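Local coordinates for cephalosporin acylase (Bacillus halodurans, PDB 2NLZ), which is probably an N-terminal nucleophile hydrolase of the gamma-glutamyltranspeptidase family that may remove acyl side chains from cephalosporins by amide hydrolysis, at residues 46-55 / 361-371; 275-286 / 299-310. The protein carries 1 engineered substitution. All blocks are in the same frame, centred on the assembly; numbering follows the deposited sequence.

Contact 1 (46-55 / 361-371); sequences NAIDAAIATA and LATADGDGNMV
Asp365, at the end of strand 361-365, reaches across to the first turn of helix 47-55, where its OD2 accepts the backbone N of Ala47 at 3.0 Å. The donor comes on the anti side of OD2, tilted out of the carboxylate plane. With CG lying between the backbone N and the carbonyl carbon (chi1 63°), the carboxylate also faces the hairpin turn. On its syn side OD2 takes Asn369 ND2 at 3.1 Å, nearly in the plane of that amide, while OD1 accepts Asn369 N at 2.8 Å; the other end of the amide, OD1 of Asn369, bonds to Thr78. An alanine at Asp365 is likely to leave the N-H of Ala47 without this acceptor and the Asn369 amide freer to turn. The adjoining N-H groups are served locally, at the helix start: Asn46, the N-cap, and Asp49 form a capping box, in which Asn46 OD1 accepts Asp49 N and Asp49 OD2 accepts Asn46 N.

Helix 47-55 lies on the hairpin of strands 359-365 and 370-376, its axis 7.3 Å from that of 361-365 and running at 153° to it, as in the helix-over-sheet layering of the N-terminal nucleophile hydrolase sandwich. Small residues allow the close approach. The methyl of Ala47 meets the backbone at Asn369, its CB 3.5 Å from Asn369 O. One turn on, Ala51 CB rests 3.8 Å from Val371 CG2. Leu361 holds CG anti to its N (chi1 170°), which carries both methyls up to the helix: CD2 touches Ala51, and CD1 lies 3.4 Å from Ala51 O. Thr54 crosses this leucine at a slant, its CG2 3.8 Å from Leu361 CG, while its OG1 turns back to donate to Ala50 O.

Contact 2 (275-286 / 299-310); sequences VALEALNIVKGF and KQIEAMKLAFVD
Ala307 is the knob of this helix pair: its CB sits among Val275, Glu278, Ala279 and Ile282, 3.7 Å from Ala279 CB. Such small residues let the axes of 275-283 and 299-310 come within 8.1 Å, at 135° between their directions. Further apolar packing runs along the interface. Ile282 puts CG2 against Ala303 CB (3.8 Å) and swings CD1 toward Leu306. Met304 has its CG anti to the backbone N (chi1 -180°) but bends beyond it, so that its CE turns back to Ala279 CB at 3.6 Å.

Two CH-pi contacts lie at the ends. Val275 CG1 stands over a face of the Phe308 ring, 4.1 Å from its centroid. The extended Lys299 chain passes obliquely over a face of Phe286, with CD 4.0 Å from that centroid, while its NZ pairs with Asp295.

The polar element is a meeting of acids: the carboxyl groups of Glu278 and Asp310 approach through OE2 and OD2, their planes 28° apart, and one of the two is probably protonated. Asp310 OD2 also has a hydrogen bond with Tyr333 and a salt bridge to Arg337, which would probably offset the remaining charge.

Around the pair, helix 331-338 covers this acidic end, helix 444-457 packs on Leu280 and Met304, and strand 250-259 underlies Leu277, Asn281 and Val283.

The chain enters contact 1 at 46-55, passes through both helices of contact 2 (275-286, then 299-310), and only afterwards returns to contact 1 at 361-371. Contact 1 therefore joins segments 306 residues apart, contact 2 a local helical pair. The centres lie 31 Å apart and the nearest atoms about 16 Å, without touching. What connects them is strand: 370-376, beneath contact 1, is followed in strand order by 71-78, 81-87 and then 250-259, on which contact 2 packs. Both contacts thus set helices against strands of the sandwich, consistent with the N-terminal nucleophile hydrolase fold, one contact fastening helix to strands, the other helix to helix.

Contact 1 (46-55 / 361-371)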
ATOM      1  N   ASN D  46      22.065 -13.064  35.421  1.00 32.42           N
ATOM      2  CA  ASN D  46      20.871 -12.235  35.439  1.00 34.20           C
ATOM      3  C   ASN D  46      20.906 -11.238  34.275  1.00 34.07           C
ATOM      4  O   ASN D  46      21.811 -11.284  33.446  1.00 31.89           O
ATOM      5  CB  ASN D  46      20.694 -11.532  36.801  1.00 33.56           C
ATOM      6  CG  ASN D  46      21.892 -10.669  37.197  1.00 41.14           C
ATOM      7  OD1 ASN D  46      22.519 -10.000  36.367  1.00 39.08           O
ATOM      8  ND2 ASN D  46      22.202 -10.674  38.485  1.00 32.84           N
ATOM      9  N   ALA D  47      19.932 -10.335  34.228  1.00 34.99           N
ATOM     10  CA  ALA D  47      19.771  -9.413  33.110  1.00 29.87           C
ATOM     11  C   ALA D  47      21.005  -8.535  32.900  1.00 32.69           C
ATOM     12  O   ALA D  47      21.344  -8.205  31.760  1.00 27.79           O
ATOM     13  CB  ALA D  47      18.524  -8.565  33.299  1.00 25.35           C
ATOM     14  N   ILE D  48      21.674  -8.176  33.996  1.00 26.51           N
ATOM     15  CA  ILE D  48      22.892  -7.370  33.941  1.00 23.81           C
ATOM     16  C   ILE D  48      24.009  -8.179  33.282  1.00 29.84           C
ATOM     17  O   ILE D  48      24.657  -7.715  32.334  1.00 36.72           O
ATOM     18  CB  ILE D  48      23.335  -6.887  35.349  1.00 18.96           C
ATOM     19  CG1 ILE D  48      22.337  -5.881  35.926  1.00  6.48           C
ATOM     20  CG2 ILE D  48      24.711  -6.251  35.306  1.00 13.44           C
ATOM     21  CD1 ILE D  48      21.266  -6.497  36.829  1.00 25.26           C
ATOM     22  N   ASP D  49      24.218  -9.395  33.776  1.00 28.65           N
ATOM     23  CA  ASP D  49      25.192 -10.293  33.179  1.00 29.42           C
ATOM     24  C   ASP D  49      24.945 -10.393  31.687  1.00 29.05           C
ATOM     25  O   ASP D  49      25.857 -10.164  30.892  1.00 30.10           O
ATOM     26  CB  ASP D  49      25.121 -11.678  33.813  1.00 31.77           C
ATOM     27  CG  ASP D  49      25.624 -11.699  35.238  1.00 38.21           C
ATOM     28  OD1 ASP D  49      26.780 -11.279  35.478  1.00 27.88           O
ATOM     29  OD2 ASP D  49      24.865 -12.161  36.113  1.00 27.62           O
ATOM     30  N   ALA D  50      23.698 -10.698  31.315  1.00 25.67           N
ATOM     31  CA  ALA D  50      23.291 -10.830  29.907  1.00 25.43           C
ATOM     32  C   ALA D  50      23.577  -9.583  29.067  1.00 25.50           C
ATOM     33  O   ALA D  50      23.964  -9.691  27.906  1.00 18.50           O
ATOM     34  CB  ALA D  50      21.819 -11.213  29.806  1.00 15.61           C
ATOM     35  N   ALA D  51      23.380  -8.410  29.668  1.00 20.67           N
ATOM     36  CA  ALA D  51      23.629  -7.152  29.006  1.00 14.16           C
ATOM     37  C   ALA D  51      25.107  -7.040  28.655  1.00 20.66           C
ATOM     38  O   ALA D  51      25.457  -6.682  27.530  1.00 23.54           O
ATOM     39  CB  ALA D  51      23.198  -6.012  29.891  1.00 14.69           C
ATOM     40  N   ILE D  52      25.966  -7.367  29.619  1.00 25.78           N
ATOM     41  CA  ILE D  52      27.417  -7.349  29.417  1.00 24.14           C
ATOM     42  C   ILE D  52      27.801  -8.383  28.363  1.00 21.34           C
ATOM     43  O   ILE D  52      28.594  -8.102  27.481  1.00 17.04           O
ATOM     44  CB  ILE D  52      28.180  -7.573  30.742  1.00 26.75           C
ATOM     45  CG1 ILE D  52      27.832  -6.477  31.754  1.00 36.75           C
ATOM     46  CG2 ILE D  52      29.678  -7.575  30.519  1.00 32.47           C
ATOM     47  CD1 ILE D  52      28.157  -6.831  33.198  1.00 32.13           C
ATOM     48  N   ALA D  53      27.194  -9.559  28.426  1.00 16.97           N
ATOM     49  CA  ALA D  53      27.452 -10.593  27.430  1.00 25.83           C
ATOM     50  C   ALA D  53      27.194 -10.079  26.021  1.00 27.86           C
ATOM     51  O   ALA D  53      28.045 -10.171  25.136  1.00 25.21           O
ATOM     52  CB  ALA D  53      26.605 -11.822  27.704  1.00 26.89           C
ATOM     53  N   THR D  54      26.014  -9.508  25.847  1.00 25.01           N
ATOM     54  CA  THR D  54      25.566  -8.976  24.580  1.00 23.15           C
ATOM     55  C   THR D  54      26.383  -7.766  24.120  1.00 25.27           C
ATOM     56  O   THR D  54      26.634  -7.611  22.929  1.00 23.86           O
ATOM     57  CB  THR D  54      24.090  -8.575  24.686  1.00 27.79           C
ATOM     58  OG1 THR D  54      23.355  -9.627  25.330  1.00 25.20           O
ATOM     59  CG2 THR D  54      23.506  -8.313  23.312  1.00 20.92           C
ATOM     60  N   ALA D  55      26.793  -6.915  25.060  1.00 18.83           N
ATOM     61  CA  ALA D  55      27.525  -5.702  24.715  1.00 19.08           C
ATOM     62  C   ALA D  55      28.885  -6.061  24.158  1.00 24.50           C
ATOM     63  O   ALA D  55      29.277  -5.589  23.087  1.00 23.75           O
ATOM     64  CB  ALA D  55      27.670  -4.801  25.924  1.00 11.66           C
ATOM     65  N   LEU D 361      20.606  -2.246  23.052  1.00 18.93           N
ATOM     66  CA  LEU D 361      20.490  -3.564  23.630  1.00 17.98           C
ATOM     67  C   LEU D 361      19.509  -3.447  24.789  1.00 22.95           C
ATOM     68  O   LEU D 361      19.530  -2.448  25.528  1.00 19.91           O
ATOM     69  CB  LEU D 361      21.885  -3.954  24.122  1.00 16.02           C
ATOM     70  CG  LEU D 361      22.344  -5.115  24.982  1.00 29.28           C
ATOM     71  CD1 LEU D 361      23.833  -4.956  25.047  1.00 29.50           C
ATOM     72  CD2 LEU D 361      21.748  -5.097  26.381  1.00 24.02           C
ATOM     73  N   ALA D 362      18.646  -4.448  24.956  1.00 16.54           N
ATOM     74  CA  ALA D 362      17.771  -4.472  26.116  1.00 17.36           C
ATOM     75  C   ALA D 362      17.632  -5.874  26.648  1.00 25.48           C
ATOM     76  O   ALA D 362      17.444  -6.822  25.884  1.00 27.21           O
ATOM     77  CB  ALA D 362      16.413  -3.895  25.788  1.00 11.89           C
ATOM     78  N   THR D 363      17.739  -5.999  27.969  1.00 25.37           N
ATOM     79  CA  THR D 363      17.614  -7.285  28.643  1.00 24.94           C
ATOM     80  C   THR D 363      16.691  -7.212  29.864  1.00 30.03           C
ATOM     81  O   THR D 363      16.598  -6.184  30.549  1.00 31.23           O
ATOM     82  CB  THR D 363      18.969  -7.787  29.113  1.00 20.11           C
ATOM     83  OG1 THR D 363      19.636  -6.726  29.794  1.00 39.31           O
ATOM     84  CG2 THR D 363      19.834  -8.224  27.940  1.00 39.66           C
ATOM     85  N   ALA D 364      16.010  -8.321  30.124  1.00 28.74           N
ATOM     86  CA  ALA D 364      15.175  -8.466  31.311  1.00 30.34           C
ATOM     87  C   ALA D 364      15.162  -9.934  31.756  1.00 33.17           C
ATOM     88  O   ALA D 364      15.318 -10.846  30.925  1.00 29.69           O
ATOM     89  CB  ALA D 364      13.768  -7.977  31.034  1.00 27.71           C
ATOM     90  N   ASP D 365      14.989 -10.161  33.056  1.00 29.57           N
ATOM     91  CA  ASP D 365      14.889 -11.526  33.579  1.00 31.55           C
ATOM     92  C   ASP D 365      13.634 -11.789  34.406  1.00 34.80           C
ATOM     93  O   ASP D 365      12.787 -10.903  34.575  1.00 34.39           O
ATOM     94  CB  ASP D 365      16.160 -11.926  34.351  1.00 33.30           C
ATOM     95  CG  ASP D 365      16.412 -11.070  35.594  1.00 39.87           C
ATOM     96  OD1 ASP D 365      15.446 -10.564  36.200  1.00 34.18           O
ATOM     97  OD2 ASP D 365      17.593 -10.929  35.985  1.00 29.64           O
ATOM     98  N   GLY D 366      13.532 -13.013  34.921  1.00 39.88           N
ATOM     99  CA  GLY D 366      12.398 -13.430  35.740  1.00 48.01           C
ATOM    100  C   GLY D 366      12.349 -12.807  37.119  1.00 47.71           C
ATOM    101  O   GLY D 366      11.273 -12.628  37.669  1.00 48.52           O
ATOM    102  N   ASP D 367      13.515 -12.460  37.661  1.00 52.40           N
ATOM    103  CA  ASP D 367      13.636 -11.904  39.018  1.00 52.75           C
ATOM    104  C   ASP D 367      13.440 -10.389  39.085  1.00 51.21           C
ATOM    105  O   ASP D 367      13.822  -9.757  40.073  1.00 52.11           O
ATOM    106  CB  ASP D 367      15.003 -12.253  39.616  1.00 56.14           C
ATOM    107  CG  ASP D 367      15.285 -13.750  39.614  1.00 59.02           C
ATOM    108  OD1 ASP D 367      14.459 -14.513  40.153  1.00 62.18           O
ATOM    109  OD2 ASP D 367      16.339 -14.166  39.084  1.00 57.86           O
ATOM    110  N   GLY D 368      12.864  -9.809  38.032  1.00 51.13           N
ATOM    111  CA  GLY D 368      12.544  -8.381  38.010  1.00 51.69           C
ATOM    112  C   GLY D 368      13.702  -7.446  37.719  1.00 47.41           C
ATOM    113  O   GLY D 368      13.592  -6.245  37.949  1.00 48.69           O
ATOM    114  N   ASN D 369      14.812  -7.989  37.224  1.00 38.44           N
ATOM    115  CA  ASN D 369      15.918  -7.160  36.750  1.00 32.26           C
ATOM    116  C   ASN D 369      15.780  -6.827  35.264  1.00 33.14           C
ATOM    117  O   ASN D 369      15.340  -7.667  34.471  1.00 29.92           O
ATOM    118  CB  ASN D 369      17.256  -7.816  37.038  1.00 29.40           C
ATOM    119  CG  ASN D 369      17.404  -8.199  38.487  1.00 36.98           C
ATOM    120  OD1 ASN D 369      17.228  -7.373  39.381  1.00 46.86           O
ATOM    121  ND2 ASN D 369      17.724  -9.464  38.732  1.00 43.86           N
ATOM    122  N   MET D 370      16.123  -5.586  34.911  1.00 23.59           N
ATOM    123  CA  MET D 370      15.949  -5.064  33.553  1.00 26.00           C
ATOM    124  C   MET D 370      17.048  -4.061  33.243  1.00 29.97           C
ATOM    125  O   MET D 370      17.412  -3.252  34.119  1.00 27.01           O
ATOM    126  CB  MET D 370      14.586  -4.373  33.404  1.00 17.39           C
ATOM    127  CG  MET D 370      13.399  -5.294  33.640  1.00 27.70           C
ATOM    128  SD  MET D 370      11.919  -4.913  32.705  1.00 32.82           S
ATOM    129  CE  MET D 370      11.228  -3.663  33.762  1.00 25.66           C
ATOM    130  N   VAL D 371      17.589  -4.101  32.021  1.00 20.33           N
ATOM    131  CA  VAL D 371      18.602  -3.109  31.636  1.00 24.32           C
ATOM    132  C   VAL D 371      18.460  -2.525  30.233  1.00 21.83           C
ATOM    133  O   VAL D 371      18.176  -3.230  29.269  1.00 31.30           O
ATOM    134  CB  VAL D 371      20.078  -3.566  31.945  1.00 30.93           C
ATOM    135  CG1 VAL D 371      20.185  -5.069  32.064  1.00 28.50           C
ATOM    136  CG2 VAL D 371      21.097  -2.996  30.931  1.00 18.19           C
TER

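Contact 2 (275-286 / 299-310)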
ATOM      1  N   VAL D 275      16.951  16.108  26.063  1.00 39.59           N
ATOM      2  CA  VAL D 275      16.202  16.618  24.914  1.00 35.53           C
ATOM      3  C   VAL D 275      14.867  15.914  24.770  1.00 30.03           C
ATOM      4  O   VAL D 275      13.834  16.563  24.645  1.00 31.77           O
ATOM      5  CB  VAL D 275      17.009  16.498  23.604  1.00 32.26           C
ATOM      6  CG1 VAL D 275      16.171  16.925  22.414  1.00 37.96           C
ATOM      7  CG2 VAL D 275      18.272  17.343  23.686  1.00 37.35           C
ATOM      8  N   ALA D 276      14.894  14.588  24.809  1.00 27.14           N
ATOM      9  CA  ALA D 276      13.668  13.793  24.776  1.00 24.56           C
ATOM     10  C   ALA D 276      12.708  14.243  25.859  1.00 25.49           C
ATOM     11  O   ALA D 276      11.550  14.536  25.586  1.00 29.81           O
ATOM     12  CB  ALA D 276      13.988  12.315  24.944  1.00 26.45           C
ATOM     13  N   LEU D 277      13.227  14.315  27.084  1.00 32.50           N
ATOM     14  CA  LEU D 277      12.482  14.740  28.272  1.00 30.04           C
ATOM     15  C   LEU D 277      11.817  16.123  28.150  1.00 30.38           C
ATOM     16  O   LEU D 277      10.617  16.275  28.402  1.00 26.08           O
ATOM     17  CB  LEU D 277      13.409  14.693  29.487  1.00 26.24           C
ATOM     18  CG  LEU D 277      13.302  13.487  30.422  1.00 29.34           C
ATOM     19  CD1 LEU D 277      12.856  12.248  29.714  1.00  7.35           C
ATOM     20  CD2 LEU D 277      14.614  13.231  31.112  1.00 27.30           C
ATOM     21  N   GLU D 278      12.599  17.120  27.754  1.00 26.41           N
ATOM     22  CA  GLU D 278      12.087  18.466  27.543  1.00 30.12           C
ATOM     23  C   GLU D 278      11.033  18.503  26.426  1.00 33.24           C
ATOM     24  O   GLU D 278       9.968  19.114  26.585  1.00 33.38           O
ATOM     25  CB  GLU D 278      13.236  19.430  27.235  1.00 31.50           C
ATOM     26  CG  GLU D 278      12.799  20.878  27.086  1.00 18.52           C
ATOM     27  CD  GLU D 278      13.923  21.780  26.625  1.00 34.87           C
ATOM     28  OE1 GLU D 278      15.108  21.453  26.854  1.00 40.27           O
ATOM     29  OE2 GLU D 278      13.619  22.822  26.024  1.00 28.69           O
ATOM     30  N   ALA D 279      11.327  17.839  25.310  1.00 25.78           N
ATOM     31  CA  ALA D 279      10.366  17.729  24.217  1.00 29.99           C
ATOM     32  C   ALA D 279       9.053  17.118  24.701  1.00 30.99           C
ATOM     33  O   ALA D 279       7.991  17.701  24.489  1.00 29.32           O
ATOM     34  CB  ALA D 279      10.943  16.938  23.051  1.00 26.19           C
ATOM     35  N   LEU D 280       9.125  15.972  25.377  1.00 25.53           N
ATOM     36  CA  LEU D 280       7.916  15.362  25.942  1.00 31.87           C
ATOM     37  C   LEU D 280       7.168  16.332  26.851  1.00 37.68           C
ATOM     38  O   LEU D 280       5.930  16.339  26.877  1.00 33.71           O
ATOM     39  CB  LEU D 280       8.211  14.062  26.705  1.00 30.07           C
ATOM     40  CG  LEU D 280       8.049  12.699  26.015  1.00 28.83           C
ATOM     41  CD1 LEU D 280       7.099  12.781  24.823  1.00 32.60           C
ATOM     42  CD2 LEU D 280       9.390  12.133  25.583  1.00 33.77           C
ATOM     43  N   ASN D 281       7.931  17.156  27.571  1.00 37.15           N
ATOM     44  CA  ASN D 281       7.375  18.103  28.528  1.00 40.31           C
ATOM     45  C   ASN D 281       6.654  19.271  27.852  1.00 38.29           C
ATOM     46  O   ASN D 281       5.641  19.762  28.348  1.00 41.23           O
ATOM     47  CB  ASN D 281       8.484  18.620  29.442  1.00 46.09           C
ATOM     48  CG  ASN D 281       8.038  18.757  30.872  1.00 52.09           C
ATOM     49  OD1 ASN D 281       7.185  17.995  31.352  1.00 46.37           O
ATOM     50  ND2 ASN D 281       8.621  19.727  31.575  1.00 61.27           N
ATOM     51  N   ILE D 282       7.194  19.712  26.721  1.00 38.39           N
ATOM     52  CA  ILE D 282       6.523  20.687  25.870  1.00 28.74           C
ATOM     53  C   ILE D 282       5.239  20.083  25.282  1.00 28.50           C
ATOM     54  O   ILE D 282       4.165  20.667  25.374  1.00 31.05           O
ATOM     55  CB  ILE D 282       7.457  21.172  24.733  1.00 26.23           C
ATOM     56  CG1 ILE D 282       8.655  21.936  25.301  1.00 26.63           C
ATOM     57  CG2 ILE D 282       6.719  22.084  23.796  1.00 10.32           C
ATOM     58  CD1 ILE D 282       9.829  22.080  24.340  1.00 22.72           C
ATOM     59  N   VAL D 283       5.352  18.890  24.710  1.00 27.30           N
ATOM     60  CA  VAL D 283       4.236  18.265  24.007  1.00 31.36           C
ATOM     61  C   VAL D 283       3.116  17.793  24.960  1.00 33.69           C
ATOM     62  O   VAL D 283       1.962  17.663  24.560  1.00 26.94           O
ATOM     63  CB  VAL D 283       4.741  17.133  23.057  1.00 28.73           C
ATOM     64  CG1 VAL D 283       4.525  15.736  23.650  1.00 28.28           C
ATOM     65  CG2 VAL D 283       4.077  17.240  21.714  1.00 25.29           C
ATOM     66  N   LYS D 284       3.484  17.573  26.222  1.00 35.23           N
ATOM     67  CA  LYS D 284       2.593  17.182  27.328  1.00 32.45           C
ATOM     68  C   LYS D 284       1.330  18.038  27.467  1.00 32.86           C
ATOM     69  O   LYS D 284       0.285  17.539  27.877  1.00 31.49           O
ATOM     70  CB  LYS D 284       3.388  17.311  28.624  1.00 39.41           C
ATOM     71  CG  LYS D 284       2.927  16.506  29.792  1.00 37.84           C
ATOM     72  CD  LYS D 284       4.122  16.324  30.723  1.00 56.63           C
ATOM     73  CE  LYS D 284       4.087  17.227  31.945  1.00 56.43           C
ATOM     74  NZ  LYS D 284       3.594  16.489  33.152  1.00 55.84           N
ATOM     75  N   GLY D 285       1.441  19.328  27.153  1.00 32.30           N
ATOM     76  CA  GLY D 285       0.333  20.268  27.302  1.00 31.71           C
ATOM     77  C   GLY D 285      -0.741  20.186  26.232  1.00 37.20           C
ATOM     78  O   GLY D 285      -1.818  20.756  26.387  1.00 38.00           O
ATOM     79  N   PHE D 286      -0.449  19.496  25.136  1.00 41.54           N
ATOM     80  CA  PHE D 286      -1.451  19.212  24.117  1.00 34.64           C
ATOM     81  C   PHE D 286      -2.067  17.834  24.340  1.00 37.74           C
ATOM     82  O   PHE D 286      -1.420  16.924  24.862  1.00 35.46           O
ATOM     83  CB  PHE D 286      -0.824  19.219  22.725  1.00 36.61           C
ATOM     84  CG  PHE D 286      -0.079  20.478  22.386  1.00 37.63           C
ATOM     85  CD1 PHE D 286      -0.727  21.713  22.371  1.00 39.01           C
ATOM     86  CD2 PHE D 286       1.265  20.418  22.023  1.00 37.13           C
ATOM     87  CE1 PHE D 286      -0.042  22.878  22.024  1.00 42.54           C
ATOM     88  CE2 PHE D 286       1.963  21.577  21.669  1.00 36.75           C
ATOM     89  CZ  PHE D 286       1.307  22.815  21.671  1.00 34.75           C
ATOM     90  N   LYS D 299       2.863  18.918  16.155  1.00 32.65           N
ATOM     91  CA  LYS D 299       3.221  19.181  17.548  1.00 32.48           C
ATOM     92  C   LYS D 299       4.460  18.374  17.979  1.00 32.21           C
ATOM     93  O   LYS D 299       5.365  18.933  18.606  1.00 21.73           O
ATOM     94  CB  LYS D 299       2.028  18.943  18.474  1.00 27.62           C
ATOM     95  CG  LYS D 299       0.904  19.956  18.295  1.00 33.24           C
ATOM     96  CD  LYS D 299      -0.401  19.437  18.891  1.00 52.17           C
ATOM     97  CE  LYS D 299      -1.513  20.459  18.769  1.00 44.66           C
ATOM     98  NZ  LYS D 299      -2.799  19.874  19.229  1.00 53.40           N
ATOM     99  N   GLN D 300       4.508  17.085  17.618  1.00 24.66           N
ATOM    100  CA  GLN D 300       5.701  16.266  17.839  1.00 24.75           C
ATOM    101  C   GLN D 300       6.927  17.012  17.342  1.00 26.33           C
ATOM    102  O   GLN D 300       7.783  17.386  18.139  1.00 28.05           O
ATOM    103  CB  GLN D 300       5.621  14.920  17.104  1.00 25.11           C
ATOM    104  CG  GLN D 300       4.743  13.869  17.745  1.00 28.30           C
ATOM    105  CD  GLN D 300       4.806  12.520  17.033  1.00 38.32           C
ATOM    106  OE1 GLN D 300       4.645  12.446  15.824  1.00 43.82           O
ATOM    107  NE2 GLN D 300       5.024  11.449  17.791  1.00 42.83           N
ATOM    108  N   ILE D 301       6.977  17.244  16.027  1.00 24.49           N
ATOM    109  CA  ILE D 301       8.125  17.863  15.334  1.00 21.93           C
ATOM    110  C   ILE D 301       8.493  19.253  15.886  1.00 28.61           C
ATOM    111  O   ILE D 301       9.671  19.555  16.091  1.00 24.45           O
ATOM    112  CB  ILE D 301       7.896  17.920  13.782  1.00 16.74           C
ATOM    113  CG1 ILE D 301       7.844  16.515  13.188  1.00 28.31           C
ATOM    114  CG2 ILE D 301       8.990  18.695  13.067  1.00  2.07           C
ATOM    115  CD1 ILE D 301       7.124  16.433  11.851  1.00 24.99           C
ATOM    116  N   GLU D 302       7.488  20.083  16.158  1.00 30.73           N
ATOM    117  CA  GLU D 302       7.755  21.410  16.712  1.00 29.23           C
ATOM    118  C   GLU D 302       8.367  21.383  18.108  1.00 29.15           C
ATOM    119  O   GLU D 302       9.352  22.078  18.358  1.00 30.39           O
ATOM    120  CB  GLU D 302       6.500  22.270  16.690  1.00 32.43           C
ATOM    121  CG  GLU D 302       5.980  22.570  15.292  1.00 33.68           C
ATOM    122  CD  GLU D 302       6.885  23.491  14.484  1.00 34.77           C
ATOM    123  OE1 GLU D 302       7.953  23.046  14.001  1.00 18.74           O
ATOM    124  OE2 GLU D 302       6.499  24.667  14.312  1.00 49.07           O
ATOM    125  N   ALA D 303       7.787  20.571  18.996  1.00 24.79           N
ATOM    126  CA  ALA D 303       8.284  20.392  20.368  1.00 29.86           C
ATOM    127  C   ALA D 303       9.711  19.870  20.376  1.00 32.03           C
ATOM    128  O   ALA D 303      10.578  20.378  21.097  1.00 30.47           O
ATOM    129  CB  ALA D 303       7.372  19.450  21.156  1.00 18.13           C
ATOM    130  N   MET D 304       9.951  18.857  19.553  1.00 31.88           N
ATOM    131  CA  MET D 304      11.279  18.287  19.424  1.00 30.23           C
ATOM    132  C   MET D 304      12.266  19.365  19.026  1.00 23.16           C
ATOM    133  O   MET D 304      13.331  19.479  19.626  1.00 33.37           O
ATOM    134  CB  MET D 304      11.290  17.132  18.412  1.00 27.58           C
ATOM    135  CG  MET D 304      12.651  16.456  18.215  1.00 20.74           C
ATOM    136  SD  MET D 304      13.545  16.118  19.751  1.00 27.33           S
ATOM    137  CE  MET D 304      12.493  14.887  20.516  1.00 14.35           C
ATOM    138  N   LYS D 305      11.890  20.162  18.032  1.00 28.31           N
ATOM    139  CA  LYS D 305      12.748  21.218  17.522  1.00 31.08           C
ATOM    140  C   LYS D 305      13.199  22.165  18.618  1.00 29.85           C
ATOM    141  O   LYS D 305      14.393  22.403  18.759  1.00 30.20           O
ATOM    142  CB  LYS D 305      12.066  21.979  16.384  1.00 32.22           C
ATOM    143  CG  LYS D 305      12.288  21.340  15.024  1.00 26.11           C
ATOM    144  CD  LYS D 305      11.180  21.688  14.051  1.00 34.58           C
ATOM    145  CE  LYS D 305      11.287  23.118  13.551  1.00 37.74           C
ATOM    146  NZ  LYS D 305      10.094  23.496  12.738  1.00 27.99           N
ATOM    147  N   LEU D 306      12.258  22.670  19.410  1.00 19.70           N
ATOM    148  CA  LEU D 306      12.593  23.634  20.461  1.00 31.13           C
ATOM    149  C   LEU D 306      13.531  23.045  21.510  1.00 33.18           C
ATOM    150  O   LEU D 306      14.513  23.675  21.902  1.00 41.02           O
ATOM    151  CB  LEU D 306      11.327  24.177  21.118  1.00 31.13           C
ATOM    152  CG  LEU D 306      10.361  24.899  20.168  1.00 29.73           C
ATOM    153  CD1 LEU D 306       8.928  24.856  20.702  1.00 18.61           C
ATOM    154  CD2 LEU D 306      10.828  26.338  19.878  1.00  6.27           C
ATOM    155  N   ALA D 307      13.227  21.821  21.926  1.00 36.32           N
ATOM    156  CA  ALA D 307      14.015  21.103  22.907  1.00 28.56           C
ATOM    157  C   ALA D 307      15.431  20.801  22.423  1.00 30.64           C
ATOM    158  O   ALA D 307      16.384  20.835  23.210  1.00 38.13           O
ATOM    159  CB  ALA D 307      13.303  19.811  23.287  1.00 26.33           C
ATOM    160  N   PHE D 308      15.572  20.501  21.137  1.00 28.14           N
ATOM    161  CA  PHE D 308      16.855  20.062  20.616  1.00 33.05           C
ATOM    162  C   PHE D 308      17.864  21.205  20.552  1.00 34.77           C
ATOM    163  O   PHE D 308      19.054  21.003  20.815  1.00 37.34           O
ATOM    164  CB  PHE D 308      16.704  19.390  19.249  1.00 31.48           C
ATOM    165  CG  PHE D 308      17.554  18.160  19.079  1.00 29.59           C
ATOM    166  CD1 PHE D 308      18.921  18.194  19.323  1.00 31.98           C
ATOM    167  CD2 PHE D 308      16.983  16.963  18.664  1.00 37.45           C
ATOM    168  CE1 PHE D 308      19.711  17.050  19.169  1.00 28.38           C
ATOM    169  CE2 PHE D 308      17.763  15.808  18.500  1.00 36.93           C
ATOM    170  CZ  PHE D 308      19.131  15.856  18.760  1.00 32.05           C
ATOM    171  N   VAL D 309      17.390  22.403  20.218  1.00 35.27           N
ATOM    172  CA  VAL D 309      18.283  23.558  20.153  1.00 36.62           C
ATOM    173  C   VAL D 309      18.636  24.037  21.567  1.00 33.06           C
ATOM    174  O   VAL D 309      19.687  24.652  21.790  1.00 35.27           O
ATOM    175  CB  VAL D 309      17.728  24.691  19.273  1.00 34.85           C
ATOM    176  CG1 VAL D 309      18.871  25.566  18.785  1.00 56.07           C
ATOM    177  CG2 VAL D 309      17.040  24.116  18.072  1.00 33.09           C
ATOM    178  N   ASP D 310      17.769  23.717  22.521  1.00 25.49           N
ATOM    179  CA  ASP D 310      18.072  23.922  23.926  1.00 25.28           C
ATOM    180  C   ASP D 310      19.135  22.966  24.381  1.00 30.82           C
ATOM    181  O   ASP D 310      20.144  23.388  24.938  1.00 42.24           O
ATOM    182  CB  ASP D 310      16.832  23.740  24.789  1.00 23.30           C
ATOM    183  CG  ASP D 310      15.992  24.980  24.847  1.00 34.20           C
ATOM    184  OD1 ASP D 310      16.504  26.057  24.468  1.00 37.76           O
ATOM    185  OD2 ASP D 310      14.827  24.888  25.270  1.00 28.20           O
TER